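Local coordinates for protein argonaute (PDB 5G5S) that uses short single-stranded DNA guides to find complementary single-stranded DNA and cut it, and may defend its archaeal host against invading genetic elements, at residues K11-K16 with N603-F608; E25-R30 with I84-S89; K113-L118 with C140-K145; D582-S587 with G647-L652. All coordinates share one frame; numbering follows the deposited sequence. Where two conformers were deposited one is given.

Interaction 1. Residues K11-K16 with N603-F608; sequences KINAYK and NKYKVF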
loop_
_atom_site.group_PDB
_atom_site.type_symbol
_atom_site.label_atom_id
_atom_site.label_comp_id
_atom_site.label_asym_id
_atom_site.label_seq_id
_atom_site.Cartn_x
_atom_site.Cartn_y
_atom_site.Cartn_z
ATOM N N LYS A 11 -11.846 -9.205 20.735
ATOM C CA LYS A 11 -11.250 -8.063 21.420
ATOM C C LYS A 11 -10.412 -7.208 20.462
ATOM O O LYS A 11 -9.690 -7.746 19.615
ATOM C CB LYS A 11 -10.375 -8.529 22.598
ATOM C CG LYS A 11 -11.141 -9.204 23.728
ATOM C CD LYS A 11 -10.915 -10.704 23.729
ATOM C CE LYS A 11 -11.639 -11.371 24.870
ATOM N NZ LYS A 11 -11.618 -12.853 24.749
ATOM N N ILE A 12 -10.502 -5.875 20.621
ATOM C CA ILE A 12 -9.736 -4.877 19.865
ATOM C C ILE A 12 -8.971 -3.994 20.866
ATOM O O ILE A 12 -9.331 -3.961 22.042
ATOM C CB ILE A 12 -10.596 -4.042 18.843
ATOM C CG1 ILE A 12 -11.744 -3.270 19.528
ATOM C CG2 ILE A 12 -11.110 -4.906 17.686
ATOM C CD1 ILE A 12 -12.171 -1.975 18.785
ATOM N N ASN A 13 -7.930 -3.288 20.406
ATOM C CA ASN A 13 -7.098 -2.407 21.233
ATOM C C ASN A 13 -7.764 -1.039 21.584
ATOM O O ASN A 13 -7.118 0.014 21.504
ATOM C CB ASN A 13 -5.714 -2.217 20.567
ATOM C CG ASN A 13 -5.735 -1.490 19.234
ATOM O OD1 ASN A 13 -6.713 -1.506 18.485
ATOM N ND2 ASN A 13 -4.665 -0.794 18.939
ATOM N N ALA A 14 -9.043 -1.071 21.990
ATOM C CA ALA A 14 -9.805 0.118 22.405
ATOM C C ALA A 14 -10.113 -0.012 23.894
ATOM O O ALA A 14 -10.659 -1.037 24.318
ATOM C CB ALA A 14 -11.098 0.231 21.607
ATOM N N TYR A 15 -9.712 0.987 24.694
ATOM C CA TYR A 15 -9.919 0.963 26.148
ATOM C C TYR A 15 -10.697 2.201 26.566
ATOM O O TYR A 15 -10.334 3.317 26.172
ATOM C CB TYR A 15 -8.577 0.874 26.904
ATOM C CG TYR A 15 -7.704 -0.271 26.444
ATOM C CD1 TYR A 15 -6.920 -0.163 25.295
ATOM C CD2 TYR A 15 -7.684 -1.480 27.135
ATOM C CE1 TYR A 15 -6.164 -1.237 24.831
ATOM C CE2 TYR A 15 -6.915 -2.555 26.689
ATOM C CZ TYR A 15 -6.169 -2.432 25.528
ATOM O OH TYR A 15 -5.439 -3.491 25.070
ATOM N N LYS A 16 -11.771 1.998 27.360
ATOM C CA LYS A 16 -12.658 3.054 27.827
ATOM C C LYS A 16 -11.948 4.095 28.666
ATOM O O LYS A 16 -11.345 3.754 29.686
ATOM C CB LYS A 16 -13.884 2.482 28.578
ATOM N N ASN A 603 -2.873 2.108 10.056
ATOM C CA ASN A 603 -3.818 2.580 11.055
ATOM C C ASN A 603 -3.435 2.045 12.439
ATOM O O ASN A 603 -2.511 1.249 12.562
ATOM C CB ASN A 603 -5.268 2.236 10.643
ATOM C CG ASN A 603 -5.573 0.755 10.629
ATOM O OD1 ASN A 603 -5.997 0.190 11.631
ATOM N ND2 ASN A 603 -5.361 0.098 9.498
ATOM N N LYS A 604 -4.097 2.538 13.472
ATOM C CA LYS A 604 -3.842 2.237 14.879
ATOM C C LYS A 604 -4.610 1.039 15.456
ATOM O O LYS A 604 -4.301 0.624 16.576
ATOM C CB LYS A 604 -4.085 3.504 15.725
ATOM C CG LYS A 604 -3.257 4.695 15.241
ATOM C CD LYS A 604 -3.496 5.883 16.128
ATOM C CE LYS A 604 -2.528 7.026 15.890
ATOM N NZ LYS A 604 -2.845 7.764 14.648
ATOM N N TYR A 605 -5.597 0.485 14.714
ATOM C CA TYR A 605 -6.413 -0.648 15.183
ATOM C C TYR A 605 -5.681 -1.961 15.182
ATOM O O TYR A 605 -4.865 -2.209 14.302
ATOM C CB TYR A 605 -7.717 -0.817 14.380
ATOM C CG TYR A 605 -8.747 0.275 14.571
ATOM C CD1 TYR A 605 -9.555 0.310 15.703
ATOM C CD2 TYR A 605 -8.996 1.205 13.567
ATOM C CE1 TYR A 605 -10.552 1.274 15.852
ATOM C CE2 TYR A 605 -9.973 2.182 13.711
ATOM C CZ TYR A 605 -10.751 2.214 14.857
ATOM O OH TYR A 605 -11.709 3.183 14.998
ATOM N N LYS A 606 -6.020 -2.826 16.153
ATOM C CA LYS A 606 -5.507 -4.185 16.302
ATOM C C LYS A 606 -6.642 -5.054 16.779
ATOM O O LYS A 606 -7.346 -4.671 17.711
ATOM C CB LYS A 606 -4.356 -4.270 17.339
ATOM C CG LYS A 606 -3.031 -3.642 16.936
ATOM C CD LYS A 606 -2.377 -4.312 15.715
ATOM C CE LYS A 606 -1.340 -3.425 15.050
ATOM N NZ LYS A 606 -1.908 -2.146 14.526
ATOM N N VAL A 607 -6.809 -6.228 16.158
ATOM C CA VAL A 607 -7.815 -7.223 16.549
ATOM C C VAL A 607 -7.048 -8.374 17.194
ATOM O O VAL A 607 -6.171 -8.965 16.563
ATOM C CB VAL A 607 -8.731 -7.695 15.386
ATOM C CG1 VAL A 607 -9.947 -8.445 15.928
ATOM C CG2 VAL A 607 -9.178 -6.520 14.521
ATOM N N PHE A 608 -7.343 -8.655 18.474
ATOM C CA PHE A 608 -6.644 -9.686 19.230
ATOM C C PHE A 608 -7.156 -11.093 18.862
ATOM O O PHE A 608 -7.796 -11.761 19.678
ATOM C CB PHE A 608 -6.702 -9.391 20.749
ATOM C CG PHE A 608 -6.290 -8.005 21.223
ATOM C CD1 PHE A 608 -5.507 -7.172 20.420
ATOM C CD2 PHE A 608 -6.638 -7.557 22.494
ATOM C CE1 PHE A 608 -5.137 -5.896 20.857
ATOM C CE2 PHE A 608 -6.237 -6.296 22.944
ATOM C CZ PHE A 608 -5.488 -5.477 22.126
#
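Asn13 and Lys606 meet where a loop of the PIWI domain docks on the kink between strands 7-12 and 14-16, forming a single beta bridge that pairs Ile12 with Val607. Lys606 O takes the N-H of Asn13 at 3.1 Å, and Phe608 N gives to Lys11 O at 2.8 Å. The Asn13 amide carries the pairing further along the loop. Asn13 ND2 lies 2.8 Å from Lys604 O in a nearly straight bond (171°) that keeps to the amide plane; ND2 also reaches Leu155 O on strand 150-163, so one NH2 joins three segments. Asn13 OD1 receives the N-H of Lys606 at 2.8 Å, with this donor well above the amide plane. A chi1 of 65° sets CG of Asn13 between its backbone N and carbonyl carbon, 3.6 Å from Lys606 CB. Asn13 is also the centre of an inverse gamma turn. Beyond this polar core, Ile12 CG2 packs on Val607 CG2. Ile12 C lies over one face of the Phe608 ring, and Asn13 CB is 3.6 Å from Phe608 CZ. Further out, an Asx turn shapes the loop, Tyr605 N giving to Asn603 OD1, while Tyr605 OH binds Asp621. Tyr15 OH, hydrogen-bonded to Asn288, meets the edge of the Phe608 ring in plane, 3.6 Å from CZ.

Interaction 2. Residues E25-R30 with I84-S89; sequences EVHFYR and IEYIKS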
loop_
_atom_site.group_PDB
_atom_site.type_symbol
_atom_site.label_atom_id
_atom_site.label_comp_id
_atom_site.label_asym_id
_atom_site.label_seq_id
_atom_site.Cartn_x
_atom_site.Cartn_y
_atom_site.Cartn_z
ATOM N N GLU A 25 -17.598 20.087 28.626
ATOM C CA GLU A 25 -17.906 21.121 27.655
ATOM C C GLU A 25 -16.751 21.459 26.721
ATOM O O GLU A 25 -15.585 21.254 27.064
ATOM C CB GLU A 25 -18.349 22.408 28.386
ATOM C CG GLU A 25 -19.761 22.373 28.940
ATOM C CD GLU A 25 -20.125 23.526 29.853
ATOM O OE1 GLU A 25 -19.654 24.663 29.614
ATOM O OE2 GLU A 25 -20.913 23.297 30.797
ATOM N N VAL A 26 -17.098 22.015 25.545
ATOM C CA VAL A 26 -16.171 22.549 24.546
ATOM C C VAL A 26 -16.358 24.073 24.499
ATOM O O VAL A 26 -17.465 24.583 24.724
ATOM C CB VAL A 26 -16.202 21.865 23.158
ATOM C CG1 VAL A 26 -15.880 20.384 23.277
ATOM C CG2 VAL A 26 -17.524 22.091 22.428
ATOM N N HIS A 27 -15.269 24.800 24.285
ATOM C CA HIS A 27 -15.319 26.248 24.350
ATOM C C HIS A 27 -14.794 26.931 23.101
ATOM O O HIS A 27 -13.704 26.614 22.620
ATOM C CB HIS A 27 -14.633 26.723 25.639
ATOM C CG HIS A 27 -15.092 25.955 26.839
ATOM N ND1 HIS A 27 -16.209 26.348 27.562
ATOM C CD2 HIS A 27 -14.643 24.778 27.334
ATOM C CE1 HIS A 27 -16.366 25.427 28.501
ATOM N NE2 HIS A 27 -15.451 24.461 28.400
ATOM N N PHE A 28 -15.605 27.851 22.561
ATOM C CA PHE A 28 -15.304 28.599 21.343
ATOM C C PHE A 28 -14.607 29.906 21.654
ATOM O O PHE A 28 -15.055 30.661 22.522
ATOM C CB PHE A 28 -16.572 28.804 20.487
ATOM C CG PHE A 28 -17.183 27.492 20.059
ATOM C CD1 PHE A 28 -16.729 26.834 18.919
ATOM C CD2 PHE A 28 -18.163 26.876 20.832
ATOM C CE1 PHE A 28 -17.266 25.598 18.543
ATOM C CE2 PHE A 28 -18.686 25.632 20.468
ATOM C CZ PHE A 28 -18.231 24.999 19.328
ATOM N N TYR A 29 -13.475 30.139 20.971
ATOM C CA TYR A 29 -12.641 31.328 21.118
ATOM C C TYR A 29 -12.188 31.853 19.766
ATOM O O TYR A 29 -12.181 31.117 18.782
ATOM C CB TYR A 29 -11.393 31.020 21.966
ATOM C CG TYR A 29 -11.674 30.580 23.385
ATOM C CD1 TYR A 29 -11.935 31.512 24.385
ATOM C CD2 TYR A 29 -11.606 29.238 23.746
ATOM C CE1 TYR A 29 -12.179 31.116 25.697
ATOM C CE2 TYR A 29 -11.840 28.830 25.058
ATOM C CZ TYR A 29 -12.142 29.773 26.028
ATOM O OH TYR A 29 -12.389 29.385 27.322
ATOM N N ARG A 30 -11.806 33.135 19.731
ATOM C CA ARG A 30 -11.221 33.810 18.574
ATOM C C ARG A 30 -10.054 34.662 19.064
ATOM O O ARG A 30 -10.087 35.141 20.203
ATOM C CB ARG A 30 -12.255 34.633 17.766
ATOM C CG ARG A 30 -12.771 35.921 18.428
ATOM C CD ARG A 30 -13.698 36.707 17.515
ATOM N NE ARG A 30 -15.045 36.134 17.490
ATOM C CZ ARG A 30 -16.036 36.560 16.715
ATOM N NH1 ARG A 30 -15.848 37.577 15.882
ATOM N NH2 ARG A 30 -17.223 35.972 16.763
ATOM N N ILE A 84 -7.123 36.016 23.894
ATOM C CA ILE A 84 -8.234 35.421 23.139
ATOM C C ILE A 84 -9.608 35.838 23.665
ATOM O O ILE A 84 -9.752 36.142 24.853
ATOM C CB ILE A 84 -8.096 33.888 22.925
ATOM C CG1 ILE A 84 -7.960 33.120 24.261
ATOM C CG2 ILE A 84 -6.948 33.580 21.958
ATOM C CD1 ILE A 84 -8.289 31.638 24.185
ATOM N N GLU A 85 -10.608 35.862 22.771
ATOM C CA GLU A 85 -11.970 36.279 23.087
ATOM C C GLU A 85 -12.908 35.077 23.142
ATOM O O GLU A 85 -13.011 34.340 22.164
ATOM C CB GLU A 85 -12.438 37.299 22.038
ATOM C CG GLU A 85 -13.655 38.117 22.421
ATOM C CD GLU A 85 -14.197 38.920 21.256
ATOM O OE1 GLU A 85 -13.612 39.982 20.943
ATOM O OE2 GLU A 85 -15.174 38.459 20.624
ATOM N N TYR A 86 -13.593 34.889 24.286
ATOM C CA TYR A 86 -14.547 33.799 24.494
ATOM C C TYR A 86 -15.853 34.079 23.754
ATOM O O TYR A 86 -16.391 35.182 23.856
ATOM C CB TYR A 86 -14.779 33.543 25.997
ATOM C CG TYR A 86 -15.979 32.674 26.303
ATOM C CD1 TYR A 86 -15.880 31.285 26.298
ATOM C CD2 TYR A 86 -17.217 33.239 26.596
ATOM C CE1 TYR A 86 -16.984 30.481 26.576
ATOM C CE2 TYR A 86 -18.332 32.446 26.854
ATOM C CZ TYR A 86 -18.209 31.068 26.854
ATOM O OH TYR A 86 -19.313 30.302 27.126
ATOM N N ILE A 87 -16.371 33.068 23.038
ATOM C CA ILE A 87 -17.601 33.195 22.256
ATOM C C ILE A 87 -18.758 32.391 22.848
ATOM O O ILE A 87 -19.821 32.956 23.109
ATOM C CB ILE A 87 -17.364 32.872 20.751
ATOM C CG1 ILE A 87 -16.199 33.698 20.165
ATOM C CG2 ILE A 87 -18.650 33.049 19.924
ATOM C CD1 ILE A 87 -15.496 33.020 19.013
ATOM N N LYS A 88 -18.569 31.077 23.021
ATOM C CA LYS A 88 -19.615 30.187 23.517
ATOM C C LYS A 88 -19.035 28.918 24.149
ATOM O O LYS A 88 -17.886 28.555 23.897
ATOM C CB LYS A 88 -20.537 29.793 22.343
ATOM C CG LYS A 88 -22.006 29.667 22.707
ATOM C CD LYS A 88 -22.875 29.453 21.470
ATOM C CE LYS A 88 -23.213 28.002 21.233
ATOM N NZ LYS A 88 -24.148 27.839 20.089
ATOM N N SER A 89 -19.853 28.268 24.989
ATOM C CA SER A 89 -19.606 26.994 25.650
ATOM C C SER A 89 -20.696 26.068 25.140
ATOM O O SER A 89 -21.814 26.516 24.854
ATOM C CB SER A 89 -19.704 27.124 27.167
ATOM O OG SER A 89 -18.574 27.787 27.708
#
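Phe28 faces both Ile87 and Lys88, a classic beta bulge in the antiparallel pairing of strands 25-31 and 84-91 in the N-terminal domain. Of the backbone bonds, Phe28 N goes to Lys88 O and Phe28 O takes Ile87 N, so two residues share one partner. Past the bulge, regular pairing resumes between Arg30 and Glu85, with Glu85 N 2.7 Å from Arg30 O. Among side chains a hydrogen bond joins His27 ND1 and Ser89 OG, 2.8 Å, the hydroxyl lying in the imidazole plane at the ring edge. A second, 2.7 Å, joins Ser89 OG and Tyr86 OH. On the face that carries His27, Tyr29, Tyr86 and Ser89, the edge of Tyr86 turns toward the face of Tyr29 in an offset edge-to-face pair, centroids 5.8 Å apart and planes at 65°. Tyr86 CG, anti to the backbone N (chi1 166°), lies 4.2 Å from Tyr29 CE1. Ile84 CD1 adds a CH-pi contact, 3.9 Å from the Tyr29 ring centroid. On the other face, Arg30 and Glu85 run side by side in a long ion pair, NE to OE2 3.9 Å, with no N-H aimed at the oxygen. Ile87 CD1 comes up to the guanidinium edge, 3.5 Å from Arg30 NE. Strand 84-91 is one edge of a four-stranded antiparallel sheet; strand 59-62 flanks 25-31 across from it, and Tyr29 OH reaches over to Val66 N.

Interaction 3. Residues K113-L118 with C140-K145; sequences KIEPEL and CEYEVK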
loop_
_atom_site.group_PDB
_atom_site.type_symbol
_atom_site.label_atom_id
_atom_site.label_comp_id
_atom_site.label_asym_id
_atom_site.label_seq_id
_atom_site.Cartn_x
_atom_site.Cartn_y
_atom_site.Cartn_z
ATOM N N LYS A 113 -1.388 15.415 29.669
ATOM C CA LYS A 113 -0.046 14.965 29.272
ATOM C C LYS A 113 0.078 13.430 29.118
ATOM O O LYS A 113 0.866 12.785 29.813
ATOM C CB LYS A 113 1.043 15.573 30.195
ATOM C CG LYS A 113 1.088 17.108 30.223
ATOM C CD LYS A 113 1.704 17.719 28.961
ATOM N N ILE A 114 -0.726 12.856 28.215
ATOM C CA ILE A 114 -0.746 11.415 27.949
ATOM C C ILE A 114 0.550 10.883 27.286
ATOM O O ILE A 114 0.982 9.781 27.617
ATOM C CB ILE A 114 -2.058 10.988 27.227
ATOM C CG1 ILE A 114 -2.280 9.457 27.282
ATOM C CG2 ILE A 114 -2.154 11.571 25.797
ATOM C CD1 ILE A 114 -3.719 8.993 27.082
ATOM N N GLU A 115 1.169 11.672 26.379
ATOM C CA GLU A 115 2.412 11.320 25.673
ATOM C C GLU A 115 3.621 11.106 26.610
ATOM O O GLU A 115 4.249 10.049 26.500
ATOM C CB GLU A 115 2.735 12.314 24.550
ATOM C CG GLU A 115 1.726 12.267 23.419
ATOM C CD GLU A 115 2.000 13.113 22.191
ATOM O OE1 GLU A 115 3.139 13.611 22.039
ATOM O OE2 GLU A 115 1.077 13.240 21.355
ATOM N N PRO A 116 3.951 12.024 27.565
ATOM C CA PRO A 116 5.082 11.750 28.472
ATOM C C PRO A 116 4.828 10.562 29.409
ATOM O O PRO A 116 5.779 9.848 29.743
ATOM C CB PRO A 116 5.242 13.062 29.250
ATOM C CG PRO A 116 4.510 14.086 28.444
ATOM C CD PRO A 116 3.366 13.346 27.860
ATOM N N GLU A 117 3.553 10.334 29.814
ATOM C CA GLU A 117 3.209 9.210 30.694
ATOM C C GLU A 117 3.307 7.867 29.972
ATOM O O GLU A 117 3.713 6.884 30.591
ATOM C CB GLU A 117 1.846 9.393 31.387
ATOM C CG GLU A 117 1.812 8.710 32.749
ATOM C CD GLU A 117 0.493 8.710 33.496
ATOM O OE1 GLU A 117 0.004 9.810 33.844
ATOM O OE2 GLU A 117 -0.007 7.605 33.806
ATOM N N LEU A 118 2.950 7.830 28.669
ATOM C CA LEU A 118 3.029 6.634 27.828
ATOM C C LEU A 118 4.489 6.223 27.593
ATOM O O LEU A 118 4.772 5.027 27.610
ATOM C CB LEU A 118 2.320 6.845 26.473
ATOM C CG LEU A 118 0.813 6.612 26.406
ATOM C CD1 LEU A 118 0.287 6.967 25.046
ATOM C CD2 LEU A 118 0.446 5.168 26.736
ATOM N N CYS A 140 4.482 4.175 21.380
ATOM C CA CYS A 140 3.039 4.043 21.445
ATOM C C CYS A 140 2.425 5.069 20.531
ATOM O O CYS A 140 2.923 6.191 20.430
ATOM C CB CYS A 140 2.532 4.227 22.874
ATOM S SG CYS A 140 2.917 2.856 23.983
ATOM N N GLU A 141 1.347 4.688 19.863
ATOM C CA GLU A 141 0.534 5.601 19.076
ATOM C C GLU A 141 -0.881 5.506 19.614
ATOM O O GLU A 141 -1.328 4.423 20.013
ATOM C CB GLU A 141 0.626 5.428 17.554
ATOM C CG GLU A 141 0.994 4.050 17.039
ATOM C CD GLU A 141 0.803 3.896 15.545
ATOM O OE1 GLU A 141 1.334 4.739 14.784
ATOM O OE2 GLU A 141 0.116 2.934 15.135
ATOM N N TYR A 142 -1.544 6.653 19.726
ATOM C CA TYR A 142 -2.877 6.712 20.297
ATOM C C TYR A 142 -3.828 7.604 19.515
ATOM O O TYR A 142 -3.415 8.548 18.842
ATOM C CB TYR A 142 -2.813 7.106 21.787
ATOM C CG TYR A 142 -2.422 8.552 21.991
ATOM C CD1 TYR A 142 -1.098 8.966 21.848
ATOM C CD2 TYR A 142 -3.378 9.517 22.289
ATOM C CE1 TYR A 142 -0.749 10.310 21.935
ATOM C CE2 TYR A 142 -3.040 10.864 22.392
ATOM C CZ TYR A 142 -1.720 11.253 22.234
ATOM O OH TYR A 142 -1.381 12.574 22.377
ATOM N N GLU A 143 -5.116 7.295 19.642
ATOM C CA GLU A 143 -6.240 7.994 19.036
ATOM C C GLU A 143 -7.446 7.775 19.928
ATOM O O GLU A 143 -7.474 6.806 20.688
ATOM C CB GLU A 143 -6.533 7.340 17.681
ATOM C CG GLU A 143 -6.979 8.295 16.595
ATOM C CD GLU A 143 -7.090 7.613 15.245
ATOM O OE1 GLU A 143 -7.774 6.566 15.164
ATOM O OE2 GLU A 143 -6.468 8.105 14.276
ATOM N N VAL A 144 -8.447 8.660 19.850
ATOM C CA VAL A 144 -9.691 8.465 20.592
ATOM C C VAL A 144 -10.869 8.261 19.649
ATOM O O VAL A 144 -10.915 8.860 18.575
ATOM C CB VAL A 144 -9.956 9.287 21.897
ATOM C CG1 VAL A 144 -8.821 10.234 22.229
ATOM C CG2 VAL A 144 -11.307 9.997 21.907
ATOM N N LYS A 145 -11.760 7.334 20.010
ATOM C CA LYS A 145 -12.920 6.968 19.205
ATOM C C LYS A 145 -14.178 6.992 20.014
ATOM O O LYS A 145 -14.192 6.502 21.145
ATOM C CB LYS A 145 -12.725 5.595 18.526
ATOM C CG LYS A 145 -11.729 5.586 17.341
ATOM C CD LYS A 145 -12.126 6.463 16.129
ATOM C CE LYS A 145 -13.466 6.108 15.528
ATOM N NZ LYS A 145 -13.927 7.146 14.571
#
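Helix 114-122, in the N-terminal domain, packs against the long strand 134-147 through Tyr142, whose ring meets Ile114, Glu115 and Leu118 on the helix. The axes of 114-118 and 140-145 come no closer than 9.7 Å, and side chains bridge the separation. Tyr142 OH donates to Glu115 OE2 at 2.7 Å, where OE2 accepts with its anti lone pair, the one directed away from OE1. The carboxylate is turned 71° from the ring plane, and its CD lies in that plane at the ring edge. Glu115 CG, anti to the carbonyl carbon (chi1 -67°), also comes close, 3.5 Å from Tyr142 CE1, so the acid meets the ring's hydroxyl end with its methylene as well as its oxygen. Ile114 CG2 approaches Tyr142 CE2 at 3.6 Å. Leu118 CD1 sits 4.0 Å from Tyr142 CD1 and also touches Cys140 CB. Beyond the two segments, Arg105 makes a cation-pi contact with Tyr142 and gives an N-H to its carbonyl O, while guide-contacting Lys109 also packs on this side chain. A donated hydroxyl is consistent with a negatively charged Glu115; the basic residues near Tyr142 may add to this.

Interaction 4. Residues D582-S587 with G647-L652; sequences DLKEIS and GNEEGL
Ser587 OG is gripped from two sides of the junction: it donates to Lys584 O at 2.7 Å, one turn back along its own helix, and accepts the N-H of Gly647 at 3.3 Å. The first bond is made with chi1 at 69°, which sets OG between the backbone N and the carbonyl carbon. Lys584 O has a further neighbour in Gly647 CA, at 3.2 Å, whose C-H points almost straight at it (170° at the hydrogen). The glycine therefore presents both its N-H and its alpha C-H to the helix. It lies in the short connection between antiparallel strands 636-645 and 648-652, and its positive phi of 75° is one that glycine accommodates readily. This hairpin is at the edge of the large mixed sheet in the PIWI domain, whose fold is of the RNase H type, and helix 577-590 packs beside it. Along the helix surface, Lys584 lays its aliphatic chain over the turn, with CD 3.4 Å from Gly647 O. Lys584 CG meets Glu649 CB at 4.1 Å. The Glu649 carboxylate turns instead to Arg580, an earlier residue of helix 577-590, in a salt bridge; Lys584 NZ stays 4.9 Å from Glu649 OE1.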
loop_
_atom_site.group_PDB
_atom_site.type_symbol
_atom_site.label_atom_id
_atom_site.label_comp_id
_atom_site.label_asym_id
_atom_site.label_seq_id
_atom_site.Cartn_x
_atom_site.Cartn_y
_atom_site.Cartn_z
ATOM N N ASP A 582 -16.543 20.714 -5.878
ATOM C CA ASP A 582 -16.146 20.368 -7.243
ATOM C C ASP A 582 -16.717 18.997 -7.617
ATOM O O ASP A 582 -17.138 18.805 -8.761
ATOM C CB ASP A 582 -14.611 20.371 -7.385
ATOM C CG ASP A 582 -13.935 21.733 -7.387
ATOM O OD1 ASP A 582 -14.542 22.702 -6.882
ATOM O OD2 ASP A 582 -12.776 21.817 -7.846
ATOM N N LEU A 583 -16.747 18.057 -6.639
ATOM C CA LEU A 583 -17.301 16.715 -6.825
ATOM C C LEU A 583 -18.817 16.755 -6.927
ATOM O O LEU A 583 -19.384 15.984 -7.696
ATOM C CB LEU A 583 -16.820 15.736 -5.755
ATOM C CG LEU A 583 -15.344 15.318 -5.817
ATOM C CD1 LEU A 583 -14.984 14.469 -4.625
ATOM C CD2 LEU A 583 -15.013 14.587 -7.117
ATOM N N LYS A 584 -19.462 17.707 -6.219
ATOM C CA LYS A 584 -20.901 17.974 -6.293
ATOM C C LYS A 584 -21.261 18.428 -7.717
ATOM O O LYS A 584 -22.216 17.909 -8.284
ATOM C CB LYS A 584 -21.322 19.053 -5.280
ATOM C CG LYS A 584 -21.605 18.508 -3.889
ATOM C CD LYS A 584 -22.403 19.504 -3.043
ATOM C CE LYS A 584 -21.546 20.255 -2.060
ATOM N NZ LYS A 584 -22.319 21.313 -1.357
ATOM N N GLU A 585 -20.458 19.343 -8.308
ATOM C CA GLU A 585 -20.647 19.867 -9.672
ATOM C C GLU A 585 -20.371 18.819 -10.757
ATOM O O GLU A 585 -21.124 18.743 -11.724
ATOM C CB GLU A 585 -19.812 21.145 -9.916
ATOM C CG GLU A 585 -20.178 22.330 -9.030
ATOM C CD GLU A 585 -21.632 22.758 -9.065
ATOM O OE1 GLU A 585 -22.090 23.224 -10.133
ATOM O OE2 GLU A 585 -22.317 22.611 -8.027
ATOM N N ILE A 586 -19.301 18.022 -10.594
ATOM C CA ILE A 586 -18.903 16.955 -11.514
ATOM C C ILE A 586 -20.005 15.884 -11.670
ATOM O O ILE A 586 -20.259 15.445 -12.794
ATOM C CB ILE A 586 -17.489 16.394 -11.140
ATOM C CG1 ILE A 586 -16.425 16.940 -12.092
ATOM C CG2 ILE A 586 -17.426 14.866 -11.084
ATOM C CD1 ILE A 586 -15.023 17.004 -11.510
ATOM N N SER A 587 -20.670 15.498 -10.554
ATOM C CA SER A 587 -21.737 14.497 -10.542
ATOM C C SER A 587 -22.920 14.945 -11.384
ATOM O O SER A 587 -23.482 14.132 -12.123
ATOM C CB SER A 587 -22.178 14.173 -9.113
ATOM O OG SER A 587 -22.848 15.260 -8.489
ATOM N N GLY A 647 -25.711 16.689 -7.853
ATOM C CA GLY A 647 -25.230 17.904 -7.207
ATOM C C GLY A 647 -25.271 17.880 -5.689
ATOM O O GLY A 647 -25.020 18.909 -5.056
ATOM N N ASN A 648 -25.578 16.712 -5.090
ATOM C CA ASN A 648 -25.644 16.583 -3.632
ATOM C C ASN A 648 -24.522 15.739 -3.078
ATOM O O ASN A 648 -24.034 14.835 -3.752
ATOM C CB ASN A 648 -26.990 16.003 -3.161
ATOM C CG ASN A 648 -28.222 16.693 -3.678
ATOM O OD1 ASN A 648 -29.124 16.045 -4.220
ATOM N ND2 ASN A 648 -28.301 18.011 -3.509
ATOM N N GLU A 649 -24.135 16.028 -1.831
ATOM C CA GLU A 649 -23.129 15.287 -1.082
ATOM C C GLU A 649 -23.874 14.520 0.023
ATOM O O GLU A 649 -24.727 15.088 0.714
ATOM C CB GLU A 649 -22.074 16.226 -0.476
ATOM C CG GLU A 649 -20.971 15.475 0.270
ATOM C CD GLU A 649 -20.031 16.340 1.085
ATOM O OE1 GLU A 649 -19.934 17.556 0.804
ATOM O OE2 GLU A 649 -19.385 15.793 2.008
ATOM N N GLU A 650 -23.526 13.235 0.187
ATOM C CA GLU A 650 -24.145 12.336 1.158
ATOM C C GLU A 650 -23.085 11.424 1.769
ATOM O O GLU A 650 -22.324 10.776 1.043
ATOM C CB GLU A 650 -25.213 11.509 0.423
ATOM C CG GLU A 650 -26.046 10.541 1.230
ATOM C CD GLU A 650 -27.093 9.826 0.393
ATOM O OE1 GLU A 650 -27.229 10.166 -0.808
ATOM O OE2 GLU A 650 -27.789 8.938 0.940
ATOM N N GLY A 651 -23.042 11.412 3.097
ATOM C CA GLY A 651 -22.178 10.551 3.890
ATOM C C GLY A 651 -22.881 9.234 4.129
ATOM O O GLY A 651 -23.990 9.218 4.663
ATOM N N LEU A 652 -22.259 8.117 3.704
ATOM C CA LEU A 652 -22.848 6.783 3.834
ATOM C C LEU A 652 -22.246 6.015 5.006
ATOM O O LEU A 652 -21.070 6.186 5.320
ATOM C CB LEU A 652 -22.672 5.985 2.524
ATOM C CG LEU A 652 -23.196 6.628 1.216
ATOM C CD1 LEU A 652 -22.656 5.904 0.010
ATOM C CD2 LEU A 652 -24.722 6.647 1.169
#

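In the fold
From the N terminus, residues 11-16 wait nearly 590 residues for their partner in 603-608, so interaction 1 closes a loop spanning most of the chain. Interactions 2 and 3 are nested inside it in series: 25-30 with 84-89 closes a loop in the N-terminal domain before 113-118 with 140-145 ties helix 114-122 to strand 134-147. Interaction 4 starts within the big loop, at 582-587, but ends beyond it at 647-652, so it crosses interaction 1. Interactions 1 and 3 touch through Lys604 and Tyr605 against 140-145, bringing the PIWI loop onto that strand. Interactions 2 and 4 do not touch each other, their nearest atoms about 19 Å apart.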